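Local structure of protein (lectin) (Hyacinthoides hispanica, 1B2P) at residues Asn2-Lys7 with Gln15-Thr20. The protein probably binds mannose-containing sugars, as a mannose-specific bulb lectin of a monocot plant. Residues are numbered along the deposited sequence; the frame is centred on the assembly and turned at random.
Sequences NIIFSK and QILHAT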
# COMPACT_ATOMS: atom_id res chain seq x y z
N ASN A 2 9.40 -2.32 -2.89
CA ASN A 2 10.74 -1.76 -2.57
C ASN A 2 11.80 -2.78 -2.75
O ASN A 2 12.96 -2.48 -2.46
CB ASN A 2 10.70 -1.26 -1.14
CG ASN A 2 10.37 -2.29 -0.04
OD1 ASN A 2 10.72 -1.99 1.14
ND2 ASN A 2 9.88 -3.40 -0.46
N ILE A 3 11.59 -4.04 -3.20
CA ILE A 3 12.60 -5.09 -3.08
C ILE A 3 12.64 -6.03 -4.29
O ILE A 3 11.56 -6.25 -4.89
CB ILE A 3 12.33 -5.93 -1.79
CG1 ILE A 3 13.29 -7.10 -1.64
CG2 ILE A 3 10.89 -6.51 -1.89
CD1 ILE A 3 13.39 -7.54 -0.14
N ILE A 4 13.81 -6.39 -4.72
CA ILE A 4 13.93 -7.47 -5.75
C ILE A 4 14.57 -8.59 -5.01
O ILE A 4 15.59 -8.43 -4.29
CB ILE A 4 14.89 -6.99 -6.90
CG1 ILE A 4 14.08 -5.96 -7.64
CG2 ILE A 4 15.05 -8.32 -7.71
CD1 ILE A 4 15.02 -5.23 -8.68
N PHE A 5 14.02 -9.83 -5.14
CA PHE A 5 14.71 -11.01 -4.63
C PHE A 5 15.56 -11.74 -5.63
O PHE A 5 15.29 -11.64 -6.84
CB PHE A 5 13.63 -11.99 -4.18
CG PHE A 5 12.72 -11.47 -3.11
CD1 PHE A 5 13.21 -11.76 -1.78
CD2 PHE A 5 11.54 -10.81 -3.25
CE1 PHE A 5 12.38 -11.26 -0.76
CE2 PHE A 5 10.76 -10.30 -2.23
CZ PHE A 5 11.18 -10.58 -0.93
N SER A 6 16.69 -12.26 -5.20
CA SER A 6 17.61 -12.95 -6.05
C SER A 6 16.85 -14.19 -6.69
O SER A 6 15.96 -14.66 -6.09
CB SER A 6 18.93 -13.39 -5.42
OG SER A 6 18.63 -14.26 -4.29
N LYS A 7 17.34 -14.52 -7.91
CA LYS A 7 16.63 -15.72 -8.54
C LYS A 7 16.76 -16.93 -7.62
O LYS A 7 17.86 -17.34 -7.22
CB LYS A 7 17.40 -15.96 -9.87
CG LYS A 7 17.11 -14.92 -10.94
CD LYS A 7 17.94 -15.33 -12.19
CE LYS A 7 17.03 -16.23 -13.04
NZ LYS A 7 15.79 -15.48 -13.43
N GLN A 15 11.37 -11.20 -8.92
CA GLN A 15 12.73 -11.62 -9.14
C GLN A 15 13.26 -11.06 -10.53
O GLN A 15 14.41 -11.40 -10.83
CB GLN A 15 12.96 -13.13 -9.21
CG GLN A 15 12.51 -13.78 -7.87
CD GLN A 15 12.53 -15.33 -7.94
OE1 GLN A 15 11.85 -16.00 -7.05
NE2 GLN A 15 13.35 -15.90 -8.69
N ILE A 16 12.42 -10.32 -11.12
CA ILE A 16 12.99 -9.76 -12.43
C ILE A 16 12.23 -8.47 -12.52
O ILE A 16 11.05 -8.29 -12.15
CB ILE A 16 12.42 -10.64 -13.58
CG1 ILE A 16 13.03 -12.05 -13.55
CG2 ILE A 16 12.85 -9.86 -14.87
CD1 ILE A 16 12.61 -12.90 -14.78
N LEU A 17 12.95 -7.40 -13.02
CA LEU A 17 12.25 -6.18 -13.44
C LEU A 17 12.29 -6.15 -15.00
O LEU A 17 13.40 -6.05 -15.47
CB LEU A 17 13.07 -5.01 -12.94
CG LEU A 17 12.88 -4.41 -11.58
CD1 LEU A 17 13.56 -3.02 -11.59
CD2 LEU A 17 11.41 -4.24 -11.17
N HIS A 18 11.13 -6.37 -15.52
CA HIS A 18 11.07 -6.31 -17.01
C HIS A 18 10.95 -4.84 -17.31
O HIS A 18 10.76 -3.91 -16.58
CB HIS A 18 9.72 -6.97 -17.43
CG HIS A 18 9.70 -8.44 -17.15
ND1 HIS A 18 10.40 -9.35 -17.90
CD2 HIS A 18 9.09 -9.13 -16.15
CE1 HIS A 18 10.24 -10.57 -17.40
NE2 HIS A 18 9.44 -10.45 -16.36
N ALA A 19 11.13 -4.57 -18.68
CA ALA A 19 11.04 -3.21 -19.15
C ALA A 19 9.78 -2.49 -18.77
O ALA A 19 8.65 -3.07 -18.82
CB ALA A 19 11.10 -3.23 -20.73
N THR A 20 9.83 -1.26 -18.33
CA THR A 20 8.84 -0.39 -17.81
C THR A 20 8.51 -0.65 -16.32
O THR A 20 7.72 0.13 -15.82
CB THR A 20 7.42 -0.44 -18.50
OG1 THR A 20 6.75 -1.66 -18.37
CG2 THR A 20 7.73 -0.29 -19.99
O HOH W 1 16.33 -11.52 -9.39
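In the bulb-type lectin fold, a beta-prism of three antiparallel sheets, strand 3-5 edges one sheet within its chain and strand 16-18 edges another; they meet here near the middle of the subunit, at the crossing of F5 and Q15. The CA atoms of these two residues lie 5.0 Å apart, and the Q15 CA-H points to the carbonyl of F5, with Q15 CA 3.4 Å from F5 O and an angle of 145° at the hydrogen. This weak CH-O contact marks the close approach of the two backbones, and the two segments share no direct hydrogen bond. A water hydrogen-bonds F5 O at 2.8 Å; it also sits beside Q15 O, but that approach is too short to trust, and a bridge is doubtful.

Deeper in, I4 and L17 form the apolar part of the contact. I4 CG1 stands anti to the carbonyl carbon (chi1 -72°), and the extended chain beyond it carries CD1 to L17, 3.7 Å from L17 CG and 3.9 Å from L17 CD1. The two side chains cross at about a right angle, the end of I4 against the branch point of L17. I4 also touches L23 of strand 22-27, in the third sheet, and L97 of strand 95-99, its sheet neighbour.

At the outer end the side chain of Q15, extended beyond CG, runs alongside the backbone from F5 to K7: Q15 CB is 3.6 Å from F5 O, and Q15 CG lies 4.0 Å from S6 O. The ring of F5 leads away from segment 15-20 toward V96 of its own chain, on strand 95-99, and P101 of a second subunit. K7, at the exposed margin, brings its NZ to 4.3 Å from the CD1 methyl of I16.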